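Local atomic coordinates of PrgX (Enterococcus faecalis, PDB entry 2AWI), a protein that serves as the receptor for the peptide sex pheromone cCF10 in the control of conjugation and probably binds DNA as a repressor. Residues A[25-28]-A[29-33]; A[54-57]-A[58-62]. The protein carries 1 engineered substitution. All coordinates share one frame; numbering follows the deposited sequence.

Contact 1 (A[25-28]-A[29-33]); sequences GIMS and KSVYI
The selenium of Met27, present here as selenomethionine, lies against the first turn of the helix that begins at Lys29. Met27 SE comes within 3.7 Å of Tyr32 CA and 3.9 Å of Val31 CG1, so one heavy atom bridges two consecutive helical residues. Toward the aromatic group it stands at the edge, 5.3 Å from the Tyr32 ring centroid and 77° off the ring normal, a Met-aromatic contact made beside the ring rather than over its face. Met27 CG sits between the backbone N and the carbonyl carbon (chi1 59°), and an extended chi2 carries the selenium on to the helix; the bend at chi3 directs only CE. In a helix-turn-helix fold of the XRE type, the first helix of the motif, here helix 19-23, is followed by a turn and then by the recognition helix, the role helix 29-36 probably has. Ser28 occupies the N-cap position. Its OG shares a hydrogen bond with Ser30 OG at 2.8 Å, while Ser28 O accepts the first-turn bond from Tyr32 N at 3.1 Å. Farther out, Phe50 of helix 44-54 meets the Tyr32 ring edge-to-face and also touches Met27, and Glu36 OE2 hydrogen-bonds Tyr32 OH.

Contact 2 (A[54-57]-A[58-62]); sequences LGVN and FFEIL
With CG1 on the far side of CB from its backbone N (chi1 178°), Val56 sends that methyl toward the helix ahead of it, and Ile61, whose CG1 lies opposite its own carbonyl carbon (chi1 -66°), reaches back along the turn to meet it. Val56 CG1 and Ile61 CG1 are 4.0 Å apart, the two side chains passing at a slant. The extended end of Ile61 carries CD1 to 3.7 Å from Val56 O and to 4.2 Å from Leu54 CD1, where Leu54 crosses it nearly at a right angle. The same Val56 methyl also rests against the carboxylate of Glu60, with Val56 CG1 4.1 Å from Glu60 CD.

The polar side of the turn is joined through water. Asn57 ND2 donates to a water at 2.7 Å, and this water donates in turn to Glu60 OE1, also at 2.7 Å. Gly150 N of the second subunit hydrogen-bonds the same oxygen, while OE2 forms a salt bridge with Arg64. Both carboxylate oxygens of this buried residue are therefore engaged, which would be expected to favour its charged form. Asn57 is the N-cap residue, yet its side chain makes no capping bond; its carbonyl accepts from Ile61 N at 3.1 Å.

Leu54 and Ile61 pack on Leu8 and Ile11 of helix 4-14, respectively, and Phe59 meets its counterpart in the second subunit edge-to-face. Gly55, the first residue to leave helical angles after helix 44-54, has a positive phi and opens the short connection to helix 58-67 in the helix-turn-helix domain, at the subunit interface.

Overall arrangement
Reading from the N terminus, helices 4-14 and 19-23 come first, and contact 1 then turns the chain from the loop after helix 19-23 into helix 29-36. Helix 44-54 follows, and contact 2 leads from its end into helix 58-67. The two contacts lie in series, neither nested nor crossed, with centres about 19 Å apart and nearest atoms about 6 Å apart. Helix 44-54 links them: Phe50 packs on contact 1, while Leu54 belongs to contact 2. Each illustrates how a short loop leads into a helix, contact 1 at the surface, contact 2 partly buried and facing the second subunit.

Contact 1 (A[25-28]-A[29-33])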
loop_
_atom_site.group_PDB
_atom_site.type_symbol
_atom_site.label_atom_id
_atom_site.label_comp_id
_atom_site.label_asym_id
_atom_site.label_seq_id
_atom_site.Cartn_x
_atom_site.Cartn_y
_atom_site.Cartn_z
ATOM N N GLY A 25 -65.481 -0.369 -10.111
ATOM C CA GLY A 25 -65.187 -1.776 -10.290
ATOM C C GLY A 25 -64.733 -2.442 -9.009
ATOM O O GLY A 25 -64.584 -3.663 -8.955
ATOM N N ILE A 26 -64.522 -1.646 -7.966
ATOM C CA ILE A 26 -64.065 -2.187 -6.694
ATOM C C ILE A 26 -65.057 -1.986 -5.548
ATOM O O ILE A 26 -65.306 -2.905 -4.772
ATOM C CB ILE A 26 -62.698 -1.577 -6.303
ATOM C CG1 ILE A 26 -61.685 -1.825 -7.431
ATOM C CG2 ILE A 26 -62.211 -2.190 -5.000
ATOM C CD1 ILE A 26 -60.306 -1.228 -7.192
HETATM N N MSE A 27 -65.612 -0.784 -5.435
HETATM C CA MSE A 27 -66.582 -0.490 -4.383
HETATM C C MSE A 27 -67.419 0.725 -4.752
HETATM O O MSE A 27 -67.033 1.515 -5.607
HETATM C CB MSE A 27 -65.880 -0.249 -3.038
HETATM C CG MSE A 27 -64.872 0.895 -3.021
HETATM SE SE MSE A 27 -64.122 1.187 -1.238
HETATM C CE MSE A 27 -63.115 -0.478 -1.075
ATOM N N SER A 28 -68.566 0.868 -4.100
ATOM C CA SER A 28 -69.470 1.978 -4.373
ATOM C C SER A 28 -68.833 3.315 -4.044
ATOM O O SER A 28 -67.890 3.392 -3.260
ATOM C CB SER A 28 -70.758 1.829 -3.560
ATOM O OG SER A 28 -70.538 2.125 -2.192
ATOM N N LYS A 29 -69.359 4.371 -4.650
ATOM C CA LYS A 29 -68.865 5.716 -4.416
ATOM C C LYS A 29 -69.001 6.046 -2.936
ATOM O O LYS A 29 -68.073 6.559 -2.312
ATOM C CB LYS A 29 -69.675 6.717 -5.242
ATOM C CG LYS A 29 -69.323 8.166 -4.984
ATOM C CD LYS A 29 -70.213 9.105 -5.781
ATOM C CE LYS A 29 -69.886 10.565 -5.472
ATOM N NZ LYS A 29 -70.737 11.520 -6.246
ATOM N N SER A 30 -70.168 5.745 -2.380
ATOM C CA SER A 30 -70.446 6.019 -0.977
ATOM C C SER A 30 -69.439 5.369 -0.031
ATOM O O SER A 30 -68.876 6.039 0.840
ATOM C CB SER A 30 -71.861 5.552 -0.625
ATOM O OG SER A 30 -72.061 4.198 -1.000
ATOM N N VAL A 31 -69.214 4.067 -0.202
ATOM C CA VAL A 31 -68.275 3.346 0.650
ATOM C C VAL A 31 -66.846 3.868 0.517
ATOM O O VAL A 31 -66.124 3.972 1.507
ATOM C CB VAL A 31 -68.275 1.835 0.346
ATOM C CG1 VAL A 31 -67.182 1.142 1.158
ATOM C CG2 VAL A 31 -69.633 1.236 0.683
ATOM N N TYR A 32 -66.434 4.202 -0.700
ATOM C CA TYR A 32 -65.086 4.698 -0.894
ATOM C C TYR A 32 -64.851 5.990 -0.133
ATOM O O TYR A 32 -63.747 6.230 0.356
ATOM C CB TYR A 32 -64.780 4.918 -2.377
ATOM C CG TYR A 32 -63.366 5.414 -2.592
ATOM C CD1 TYR A 32 -63.084 6.775 -2.662
ATOM C CD2 TYR A 32 -62.298 4.518 -2.632
ATOM C CE1 TYR A 32 -61.771 7.230 -2.760
ATOM C CE2 TYR A 32 -60.984 4.959 -2.724
ATOM C CZ TYR A 32 -60.723 6.313 -2.786
ATOM O OH TYR A 32 -59.412 6.739 -2.863
ATOM N N ILE A 33 -65.883 6.825 -0.035
ATOM C CA ILE A 33 -65.763 8.090 0.682
ATOM C C ILE A 33 -65.467 7.818 2.150
ATOM O O ILE A 33 -64.665 8.516 2.769
ATOM C CB ILE A 33 -67.060 8.937 0.562
ATOM C CG1 ILE A 33 -67.199 9.448 -0.873
ATOM C CG2 ILE A 33 -67.029 10.114 1.544
ATOM C CD1 ILE A 33 -68.402 10.333 -1.106
#

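Contact 2 (A[54-57]-A[58-62])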
loop_
_atom_site.group_PDB
_atom_site.type_symbol
_atom_site.label_atom_id
_atom_site.label_comp_id
_atom_site.label_asym_id
_atom_site.label_seq_id
_atom_site.Cartn_x
_atom_site.Cartn_y
_atom_site.Cartn_z
ATOM N N LEU A 54 -53.214 3.753 -8.285
ATOM C CA LEU A 54 -52.392 4.941 -8.061
ATOM C C LEU A 54 -50.994 4.815 -8.675
ATOM O O LEU A 54 -50.348 5.824 -8.958
ATOM C CB LEU A 54 -52.257 5.210 -6.559
ATOM C CG LEU A 54 -53.558 5.437 -5.776
ATOM C CD1 LEU A 54 -53.266 5.399 -4.284
ATOM C CD2 LEU A 54 -54.192 6.777 -6.178
ATOM N N GLY A 55 -50.522 3.582 -8.871
ATOM C CA GLY A 55 -49.195 3.394 -9.434
ATOM C C GLY A 55 -48.100 3.577 -8.391
ATOM O O GLY A 55 -46.925 3.694 -8.735
ATOM N N VAL A 56 -48.487 3.599 -7.112
ATOM C CA VAL A 56 -47.539 3.771 -6.017
ATOM C C VAL A 56 -47.437 2.449 -5.276
ATOM O O VAL A 56 -48.444 1.862 -4.899
ATOM C CB VAL A 56 -48.011 4.881 -5.038
ATOM C CG1 VAL A 56 -47.030 5.018 -3.872
ATOM C CG2 VAL A 56 -48.149 6.190 -5.788
ATOM N N ASN A 57 -46.211 1.987 -5.069
ATOM C CA ASN A 57 -45.956 0.714 -4.400
ATOM C C ASN A 57 -46.733 0.481 -3.098
ATOM O O ASN A 57 -46.754 1.317 -2.193
ATOM C CB ASN A 57 -44.446 0.559 -4.185
ATOM C CG ASN A 57 -43.675 0.533 -5.508
ATOM O OD1 ASN A 57 -43.638 -0.483 -6.201
ATOM N ND2 ASN A 57 -43.079 1.661 -5.869
ATOM N N PHE A 58 -47.389 -0.673 -3.043
ATOM C CA PHE A 58 -48.197 -1.110 -1.909
ATOM C C PHE A 58 -47.504 -0.949 -0.548
ATOM O O PHE A 58 -48.100 -0.422 0.390
ATOM C CB PHE A 58 -48.598 -2.566 -2.136
ATOM C CG PHE A 58 -49.461 -3.143 -1.055
ATOM C CD1 PHE A 58 -50.743 -2.664 -0.836
ATOM C CD2 PHE A 58 -49.007 -4.210 -0.281
ATOM C CE1 PHE A 58 -51.567 -3.240 0.134
ATOM C CE2 PHE A 58 -49.825 -4.791 0.691
ATOM C CZ PHE A 58 -51.106 -4.304 0.897
ATOM N N PHE A 59 -46.255 -1.394 -0.428
ATOM C CA PHE A 59 -45.546 -1.272 0.845
ATOM C C PHE A 59 -45.296 0.185 1.223
ATOM O O PHE A 59 -45.382 0.553 2.395
ATOM C CB PHE A 59 -44.203 -2.019 0.802
ATOM C CG PHE A 59 -44.322 -3.525 0.875
ATOM C CD1 PHE A 59 -43.188 -4.322 0.757
ATOM C CD2 PHE A 59 -45.551 -4.149 1.049
ATOM C CE1 PHE A 59 -43.280 -5.716 0.807
ATOM C CE2 PHE A 59 -45.649 -5.543 1.100
ATOM C CZ PHE A 59 -44.515 -6.323 0.977
ATOM N N GLU A 60 -44.978 1.014 0.233
ATOM C CA GLU A 60 -44.715 2.419 0.503
ATOM C C GLU A 60 -45.949 3.066 1.107
ATOM O O GLU A 60 -45.845 3.883 2.023
ATOM C CB GLU A 60 -44.333 3.171 -0.775
ATOM C CG GLU A 60 -43.784 4.552 -0.479
ATOM C CD GLU A 60 -43.557 5.397 -1.720
ATOM O OE1 GLU A 60 -43.033 4.855 -2.710
ATOM O OE2 GLU A 60 -43.886 6.606 -1.697
ATOM N N ILE A 61 -47.115 2.694 0.592
ATOM C CA ILE A 61 -48.362 3.254 1.090
ATOM C C ILE A 61 -48.560 2.823 2.537
ATOM O O ILE A 61 -48.843 3.657 3.398
ATOM C CB ILE A 61 -49.578 2.810 0.223
ATOM C CG1 ILE A 61 -49.465 3.417 -1.178
ATOM C CG2 ILE A 61 -50.876 3.240 0.889
ATOM C CD1 ILE A 61 -50.603 3.037 -2.137
ATOM N N LEU A 62 -48.411 1.524 2.804
ATOM C CA LEU A 62 -48.544 1.015 4.167
ATOM C C LEU A 62 -47.623 1.798 5.096
ATOM O O LEU A 62 -48.047 2.300 6.130
ATOM C CB LEU A 62 -48.195 -0.474 4.227
ATOM C CG LEU A 62 -49.324 -1.418 3.802
ATOM C CD1 LEU A 62 -48.873 -2.873 3.841
ATOM C CD2 LEU A 62 -50.496 -1.209 4.738
HETATM O O HOH W 1 -43.659 4.205 -5.247
#